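Local coordinates for protein neutral ceramidase (Pseudomonas aeruginosa, PDB 2ZWS) that hydrolyses the N-acyl linkage of ceramides to give sphingosine and a free fatty acid, and also runs the reverse synthesis, with one zinc ion per subunit, at residues F105-M110 / L116-K121; V21-M24 / E30-T33; A378-K383 / P387-V392. All coordinates share one frame; numbering follows the deposited sequence. Where two conformers were deposited one is given.

Overall arrangement
All three contacts are short-range pairings within the N-terminal ceramidase region. Contact 2 is buried and is the only one built on a strand pairing. Contacts 1 and 3 are partly buried and join loop segments. Contact 1 is the central piece. Gln-119 CG packs on Val-21 CG1 of contact 2 at 3.8 Å. Toward contact 3, Met-110 N probably bonds to Trp-388 O at 3.0 Å, and Tyr-108 packs against Trp-388 O and Thr-389 O. Contacts 2 and 3 do not touch; their nearest atoms are about 10 Å apart. The chemistry differs: an aromatic pair in contact 1, backbone bonds in contact 2, and a lysine over an indole in contact 3.

Contact 1: F105-M110 / L116-K121; sequences FSHYAM and LGFQEK. With FMT (formic acid), chain D.
Phe-118 meets His-107 across this contact, and its ring does most of the touching. From CB, the side chain sets CG anti to the backbone N (chi1 -179°), which carries the ring toward 105-110. The CD2, CE2 and CZ side of the ring meets that segment. CD2 lies 3.4 Å from the carbonyl O of Ser-106, which sits near the ring plane at the edge. CE2 lies 3.5 Å from His-107 CD2. CZ, at the tip, is 3.6 Å from His-107 NE2. The two rings form an offset edge-to-face pair, with the imidazole edge toward the phenyl face and the planes at 67°. Phe-123 of helix 120-138 meets both rings.

Ser-106, inferred to bind substrate, points the other way. Its OG accepts from Tyr-108 N at 2.9 Å, an ST turn, and donates to O2 of a formic acid, also at 2.9 Å. This molecule probably comes from the crystallisation liquor. The backbone N atoms of Gln-68 and Tyr-445, two more inferred substrate-binding residues, hold it as well.

No hydrogen bond crosses between the segments. The contact rests on ring packing and on a carbonyl oxygen at the ring edge, while the serine hydroxyl faces the probable substrate pocket.

Contact 2: V21-M24 / E30-T33; sequences VGMM and EQKT
Met-23 N donates to Gln-31 O at 2.8 Å, the shortest bond between the two backbones, and Gly-22 CA adds a longer CA-H...O contact to the same oxygen. The motif is an antiparallel strand pairing between 21-24 and 30-33. Gly-22 and Lys-32 form a non-hydrogen-bonded pair, and the backbone bonds lie to either side of it. The second of these runs from Thr-33 N to Val-21 O at 2.9 Å. The same Val-21 O also takes a CA-H...O contact from Lys-32 CA at 3.3 Å.

The pairing joins two sheets. Strand 22-24 also pairs with strand 101-102, through backbone bonds to Gly-101 and Gly-103. Strand 32-36 belongs to the six-stranded mixed sheet that includes 584-591. The chain turns a corner at Val-21.

Met-23 packs beside the backbone pairing. Its CG is anti to the carbonyl carbon (chi1 -69°) and meets Thr-33 CG2 at 3.5 Å. The chain then bends at chi3, and CE reaches Gln-31 NE2 at 3.7 Å. The thioether lies across the glutamine chain, with Met-23 SD 3.8 Å from Gln-31 CG. Gln-31 NE2 is hydrogen-bonded to Asn-212 O, so the methionine packs on an amide that is already held.

On the other side, Lys-32 lays its CB and CG along the Val-21 to Gly-22 peptide. Its NZ goes on to Gln-509 and a glycerol. Thr-33 OG1 bonds to Glu-17 O and takes only a weak bond from Val-21 N. One water bridges the segments, 2.8 Å from Met-23 O, and also reaches Gln-31 OE1.

Contact 3: A378-K383 / P387-V392; sequences ADTGNK and PWTPTV
The indole of Trp-388 carries the side chain of Lys-383 across one face. CG of the lysine lies over the five-membered ring, 3.4 Å from its centroid and only 10° off the normal, a CH-pi contact. The chain bends at chi2 (-71°) and then runs extended along the indole toward the six-membered ring, where Lys-383 CE lies 3.6 Å from Trp-388 CZ2. NZ ends 4.3 Å from the centroid of that ring, an off-centre cation-pi contact at 34° from the normal. Thr-380 CG2 approaches the same indole obliquely, 4.1 Å from CE3.

The segments span the loop between strands 376-378 and 392-400, with their outer ends on the two strands. A type I beta turn from Thr-380 to Lys-383 brings the lysine back under the tryptophan. Asp-379 OD1 supports this turn by accepting from Asn-382 N, an Asx motif. Trp-388 N bonds to Thr-380 O at 3.0 Å. Beside it, the hydroxyls of Thr-380 and Thr-389 share a hydrogen bond of 2.8 Å between their OG1 atoms. Pro-387 CB packs against Thr-380 O and Gly-381 O.

The Thr-389 side chain is about 8 Å from that of Tyr-445, an inferred substrate-binding residue. Lys-383 NZ has a second, weak partner in Gly-357 O. Lysine carbons CB to CE all touch the indole, so the hydrocarbon chain probably carries most of the contact, and the charge probably adds a modest attraction.

Contact 1: F105-M110 / L116-K121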
loop_
_atom_site.group_PDB
_atom_site.type_symbol
_atom_site.label_atom_id
_atom_site.label_comp_id
_atom_site.label_asym_id
_atom_site.label_seq_id
_atom_site.Cartn_x
_atom_site.Cartn_y
_atom_site.Cartn_z
ATOM N N PHE A 105 7.279 7.753 6.636
ATOM C CA PHE A 105 6.289 8.672 6.122
ATOM C C PHE A 105 5.043 8.849 6.996
ATOM O O PHE A 105 4.010 9.388 6.549
ATOM C CB PHE A 105 5.965 8.380 4.646
ATOM C CG PHE A 105 5.453 6.981 4.383
ATOM C CD1 PHE A 105 6.336 5.917 4.226
ATOM C CD2 PHE A 105 4.083 6.740 4.260
ATOM C CE1 PHE A 105 5.856 4.616 3.962
ATOM C CE2 PHE A 105 3.589 5.458 3.983
ATOM C CZ PHE A 105 4.464 4.399 3.845
ATOM N N SER A 106 5.166 8.421 8.256
ATOM C CA SER A 106 4.205 8.772 9.302
ATOM C C SER A 106 4.706 9.990 10.041
ATOM O O SER A 106 5.903 10.287 9.987
ATOM C CB SER A 106 4.075 7.620 10.318
ATOM O OG SER A 106 3.088 7.901 11.310
ATOM N N HIS A 107 3.813 10.646 10.768
ATOM C CA HIS A 107 4.255 11.633 11.751
ATOM C C HIS A 107 4.182 11.123 13.194
ATOM O O HIS A 107 4.575 11.837 14.112
ATOM C CB HIS A 107 3.466 12.934 11.618
ATOM C CG HIS A 107 3.924 13.789 10.463
ATOM N ND1 HIS A 107 3.294 14.956 10.087
ATOM C CD2 HIS A 107 4.953 13.624 9.600
ATOM C CE1 HIS A 107 3.911 15.468 9.034
ATOM N NE2 HIS A 107 4.939 14.692 8.731
ATOM N N TYR A 108 3.713 9.883 13.365
ATOM C CA TYR A 108 3.639 9.219 14.677
ATOM C C TYR A 108 4.833 8.336 14.924
ATOM O O TYR A 108 5.196 7.486 14.094
ATOM C CB TYR A 108 2.330 8.466 14.862
ATOM C CG TYR A 108 1.235 9.437 15.125
ATOM C CD1 TYR A 108 1.076 10.019 16.396
ATOM C CD2 TYR A 108 0.370 9.834 14.099
ATOM C CE1 TYR A 108 0.109 10.951 16.613
ATOM C CE2 TYR A 108 -0.607 10.788 14.332
ATOM C CZ TYR A 108 -0.746 11.328 15.592
ATOM O OH TYR A 108 -1.688 12.283 15.870
ATOM N N ALA A 109 5.453 8.542 16.090
ATOM C CA ALA A 109 6.762 7.945 16.327
ATOM C C ALA A 109 6.772 6.422 16.216
ATOM O O ALA A 109 7.730 5.867 15.712
ATOM C CB ALA A 109 7.349 8.392 17.678
ATOM N N MET A 110 5.723 5.751 16.701
ATOM C CA MET A 110 5.647 4.290 16.696
ATOM C C MET A 110 5.954 3.707 15.310
ATOM O O MET A 110 6.670 2.714 15.162
ATOM C CB MET A 110 4.252 3.838 17.155
ATOM C CG MET A 110 4.107 2.334 17.396
ATOM S SD MET A 110 5.252 1.704 18.649
ATOM C CE MET A 110 5.090 2.883 19.956
ATOM N N LEU A 116 14.285 5.003 12.118
ATOM C CA LEU A 116 15.051 6.034 12.846
ATOM C C LEU A 116 14.448 7.434 12.674
ATOM O O LEU A 116 15.140 8.439 12.882
ATOM C CB LEU A 116 16.520 6.066 12.407
ATOM C CG LEU A 116 17.320 4.765 12.430
ATOM C CD1 LEU A 116 18.715 4.972 11.866
ATOM C CD2 LEU A 116 17.378 4.226 13.873
ATOM N N GLY A 117 13.164 7.498 12.313
ATOM C CA GLY A 117 12.438 8.762 12.267
ATOM C C GLY A 117 11.825 9.055 10.897
ATOM O O GLY A 117 11.671 8.166 10.053
ATOM N N PHE A 118 11.514 10.333 10.688
ATOM C CA PHE A 118 10.798 10.813 9.520
ATOM C C PHE A 118 11.740 10.993 8.330
ATOM O O PHE A 118 12.801 11.620 8.462
ATOM C CB PHE A 118 10.197 12.166 9.886
ATOM C CG PHE A 118 9.400 12.784 8.799
ATOM C CD1 PHE A 118 9.817 13.975 8.195
ATOM C CD2 PHE A 118 8.233 12.171 8.381
ATOM C CE1 PHE A 118 9.064 14.545 7.186
ATOM C CE2 PHE A 118 7.474 12.726 7.385
ATOM C CZ PHE A 118 7.884 13.912 6.771
ATOM N N GLN A 119 11.339 10.486 7.165
ATOM C CA GLN A 119 12.158 10.560 5.974
ATOM C C GLN A 119 11.431 11.466 4.970
ATOM O O GLN A 119 10.568 11.031 4.200
ATOM C CB GLN A 119 12.415 9.161 5.395
ATOM C CG GLN A 119 13.013 8.155 6.407
ATOM C CD GLN A 119 14.197 8.711 7.225
ATOM O OE1 GLN A 119 14.224 8.610 8.482
ATOM N NE2 GLN A 119 15.181 9.271 6.534
ATOM N N GLU A 120 11.795 12.743 4.990
ATOM C CA GLU A 120 11.037 13.732 4.227
ATOM C C GLU A 120 10.991 13.460 2.713
ATOM O O GLU A 120 9.954 13.691 2.091
ATOM C CB GLU A 120 11.512 15.154 4.551
ATOM C CG GLU A 120 10.696 16.277 3.912
ATOM C CD GLU A 120 10.928 17.609 4.604
ATOM O OE1 GLU A 120 9.937 18.242 5.044
ATOM O OE2 GLU A 120 12.111 18.007 4.727
ATOM N N LYS A 121 12.073 12.964 2.106
ATOM C CA LYS A 121 12.073 12.769 0.656
ATOM C C LYS A 121 11.069 11.681 0.233
ATOM O O LYS A 121 10.404 11.785 -0.809
ATOM C CB LYS A 121 13.479 12.382 0.174
ATOM C CG LYS A 121 13.687 12.589 -1.316
ATOM C CD LYS A 121 15.188 12.595 -1.683
ATOM C CE LYS A 121 15.391 13.010 -3.139
ATOM N NZ LYS A 121 15.270 14.494 -3.316
HETATM C C FMT D . -0.754 7.311 11.310
HETATM O O1 FMT D . -1.774 7.378 10.580
HETATM O O2 FMT D . 0.232 8.074 11.203
#

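Contact 2: V21-M24 / E30-T33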
loop_
_atom_site.group_PDB
_atom_site.type_symbol
_atom_site.label_atom_id
_atom_site.label_comp_id
_atom_site.label_asym_id
_atom_site.label_seq_id
_atom_site.Cartn_x
_atom_site.Cartn_y
_atom_site.Cartn_z
ATOM N N VAL A 21 17.355 3.419 3.424
ATOM C CA VAL A 21 16.255 3.794 4.297
ATOM C C VAL A 21 15.589 2.514 4.822
ATOM O O VAL A 21 15.272 1.603 4.038
ATOM C CB VAL A 21 15.193 4.682 3.575
ATOM C CG1 VAL A 21 14.034 5.032 4.522
ATOM C CG2 VAL A 21 15.823 5.973 3.108
ATOM N N GLY A 22 15.352 2.450 6.135
ATOM C CA GLY A 22 14.605 1.332 6.713
ATOM C C GLY A 22 13.267 1.132 6.011
ATOM O O GLY A 22 12.540 2.104 5.727
ATOM N N MET A 23 12.942 -0.127 5.753
ATOM C CA MET A 23 11.676 -0.478 5.110
ATOM C C MET A 23 10.506 -0.542 6.092
ATOM O O MET A 23 10.708 -0.834 7.302
ATOM C CB MET A 23 11.889 -1.778 4.318
ATOM C CG MET A 23 12.822 -1.452 3.134
ATOM S SD MET A 23 13.646 -2.842 2.346
ATOM C CE MET A 23 12.322 -3.528 1.372
ATOM N N MET A 24 9.298 -0.285 5.580
ATOM C CA MET A 24 8.109 -0.168 6.418
ATOM C C MET A 24 7.303 -1.471 6.455
ATOM O O MET A 24 6.861 -1.966 5.410
ATOM C CB MET A 24 7.186 0.956 5.905
ATOM C CG MET A 24 5.966 1.238 6.815
ATOM S SD MET A 24 6.516 1.827 8.423
ATOM C CE MET A 24 5.347 1.047 9.559
ATOM N N GLU A 30 17.614 -3.610 10.482
ATOM C CA GLU A 30 18.514 -4.244 9.531
ATOM C C GLU A 30 17.806 -4.642 8.232
ATOM O O GLU A 30 18.159 -5.637 7.598
ATOM C CB GLU A 30 19.189 -5.463 10.168
ATOM C CG GLU A 30 20.245 -5.133 11.221
ATOM C CD GLU A 30 20.805 -6.374 11.916
ATOM O OE1 GLU A 30 21.323 -6.234 13.044
ATOM O OE2 GLU A 30 20.725 -7.486 11.348
ATOM N N GLN A 31 16.804 -3.858 7.846
ATOM C CA GLN A 31 16.172 -4.022 6.548
ATOM C C GLN A 31 16.092 -2.691 5.843
ATOM O O GLN A 31 15.023 -2.067 5.769
ATOM C CB GLN A 31 14.782 -4.639 6.683
ATOM C CG GLN A 31 14.267 -5.149 5.349
ATOM C CD GLN A 31 12.769 -5.332 5.309
ATOM O OE1 GLN A 31 12.028 -4.948 6.227
ATOM N NE2 GLN A 31 12.299 -5.911 4.206
ATOM N N LYS A 32 17.230 -2.261 5.318
ATOM C CA LYS A 32 17.278 -1.022 4.535
ATOM C C LYS A 32 17.148 -1.261 3.038
ATOM O O LYS A 32 17.604 -2.290 2.533
ATOM C CB LYS A 32 18.542 -0.238 4.857
ATOM C CG LYS A 32 18.577 0.220 6.321
ATOM C CD LYS A 32 19.481 1.423 6.495
ATOM C CE LYS A 32 19.728 1.689 7.935
ATOM N NZ LYS A 32 20.637 2.877 8.047
ATOM N N THR A 33 16.518 -0.317 2.334
ATOM C CA THR A 33 16.423 -0.462 0.879
ATOM C C THR A 33 17.810 -0.585 0.259
ATOM O O THR A 33 18.799 -0.002 0.744
ATOM C CB THR A 33 15.640 0.692 0.195
ATOM O OG1 THR A 33 16.246 1.939 0.585
ATOM C CG2 THR A 33 14.175 0.706 0.689
HETATM O O HOH W 1 11.523 -3.311 8.385
#

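Contact 3: A378-K383 / P387-V392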
loop_
_atom_site.group_PDB
_atom_site.type_symbol
_atom_site.label_atom_id
_atom_site.label_comp_id
_atom_site.label_asym_id
_atom_site.label_seq_id
_atom_site.Cartn_x
_atom_site.Cartn_y
_atom_site.Cartn_z
ATOM N N ALA A 378 4.153 -1.044 26.145
ATOM C CA ALA A 378 4.404 0.382 25.929
ATOM C C ALA A 378 3.110 1.164 26.017
ATOM O O ALA A 378 2.133 0.838 25.346
ATOM C CB ALA A 378 5.097 0.624 24.581
ATOM N N ASP A 379 3.116 2.194 26.859
ATOM C CA ASP A 379 1.984 3.096 27.007
ATOM C C ASP A 379 2.197 4.236 26.015
ATOM O O ASP A 379 2.781 5.261 26.352
ATOM C CB ASP A 379 1.921 3.629 28.452
ATOM C CG ASP A 379 0.835 4.690 28.651
ATOM O OD1 ASP A 379 0.203 5.107 27.654
ATOM O OD2 ASP A 379 0.622 5.131 29.821
ATOM N N THR A 380 1.724 4.033 24.793
ATOM C CA THR A 380 2.013 4.975 23.678
ATOM C C THR A 380 1.167 6.250 23.763
ATOM O O THR A 380 1.607 7.336 23.370
ATOM C CB THR A 380 1.818 4.286 22.292
ATOM O OG1 THR A 380 0.496 3.746 22.221
ATOM C CG2 THR A 380 2.826 3.166 22.104
ATOM N N GLY A 381 -0.046 6.123 24.293
ATOM C CA GLY A 381 -0.983 7.232 24.388
ATOM C C GLY A 381 -0.568 8.348 25.324
ATOM O O GLY A 381 -0.924 9.511 25.107
ATOM N N ASN A 382 0.173 7.995 26.379
ATOM C CA ASN A 382 0.560 8.980 27.395
ATOM C C ASN A 382 1.936 9.589 27.190
ATOM O O ASN A 382 2.403 10.356 28.039
ATOM C CB ASN A 382 0.468 8.363 28.817
ATOM C CG ASN A 382 -0.970 8.142 29.272
ATOM O OD1 ASN A 382 -1.306 7.091 29.829
ATOM N ND2 ASN A 382 -1.823 9.124 29.043
ATOM N N LYS A 383 2.577 9.273 26.065
ATOM C CA LYS A 383 3.908 9.810 25.758
ATOM C C LYS A 383 3.823 11.311 25.499
ATOM O O LYS A 383 2.815 11.792 25.004
ATOM C CB LYS A 383 4.523 9.084 24.558
ATOM C CG LYS A 383 4.752 7.601 24.771
ATOM C CD LYS A 383 5.895 7.383 25.766
ATOM C CE LYS A 383 6.122 5.895 26.015
ATOM N NZ LYS A 383 7.339 5.674 26.828
ATOM N N PRO A 387 1.855 11.777 21.675
ATOM C CA PRO A 387 1.687 10.316 21.806
ATOM C C PRO A 387 2.398 9.633 20.638
ATOM O O PRO A 387 2.556 10.252 19.571
ATOM C CB PRO A 387 0.168 10.100 21.707
ATOM C CG PRO A 387 -0.367 11.328 21.098
ATOM C CD PRO A 387 0.591 12.473 21.388
ATOM N N TRP A 388 2.843 8.392 20.828
ATOM C CA TRP A 388 3.543 7.676 19.754
ATOM C C TRP A 388 2.574 7.114 18.721
ATOM O O TRP A 388 2.997 6.615 17.685
ATOM C CB TRP A 388 4.373 6.530 20.317
ATOM C CG TRP A 388 5.517 6.971 21.165
ATOM C CD1 TRP A 388 5.873 8.253 21.512
ATOM C CD2 TRP A 388 6.460 6.104 21.780
ATOM N NE1 TRP A 388 6.996 8.222 22.326
ATOM C CE2 TRP A 388 7.367 6.910 22.508
ATOM C CE3 TRP A 388 6.623 4.706 21.796
ATOM C CZ2 TRP A 388 8.432 6.360 23.232
ATOM C CZ3 TRP A 388 7.684 4.160 22.526
ATOM C CH2 TRP A 388 8.563 4.984 23.231
ATOM N N THR A 389 1.281 7.157 19.036
ATOM C CA THR A 389 0.256 6.581 18.185
ATOM C C THR A 389 -0.875 7.599 18.026
ATOM O O THR A 389 -1.019 8.492 18.845
ATOM C CB THR A 389 -0.293 5.265 18.791
ATOM O OG1 THR A 389 -0.490 5.420 20.212
ATOM C CG2 THR A 389 0.655 4.105 18.526
ATOM N N PRO A 390 -1.661 7.501 16.931
ATOM C CA PRO A 390 -2.746 8.486 16.725
ATOM C C PRO A 390 -3.881 8.446 17.738
ATOM O O PRO A 390 -4.110 7.426 18.386
ATOM C CB PRO A 390 -3.297 8.146 15.328
ATOM C CG PRO A 390 -2.764 6.801 14.989
ATOM C CD PRO A 390 -1.536 6.545 15.805
ATOM N N THR A 391 -4.597 9.561 17.830
ATOM C CA THR A 391 -5.745 9.713 18.712
ATOM C C THR A 391 -7.000 10.176 17.985
ATOM O O THR A 391 -8.097 9.983 18.486
ATOM C CB THR A 391 -5.436 10.705 19.841
ATOM O OG1 THR A 391 -5.161 11.996 19.290
ATOM C CG2 THR A 391 -4.217 10.219 20.664
ATOM N N VAL A 392 -6.831 10.819 16.821
ATOM C CA VAL A 392 -7.973 11.362 16.074
ATOM C C VAL A 392 -7.950 10.641 14.741
ATOM O O VAL A 392 -6.960 10.737 14.014
ATOM C CB VAL A 392 -7.863 12.899 15.874
ATOM C CG1 VAL A 392 -8.953 13.407 14.894
ATOM C CG2 VAL A 392 -7.883 13.628 17.232
#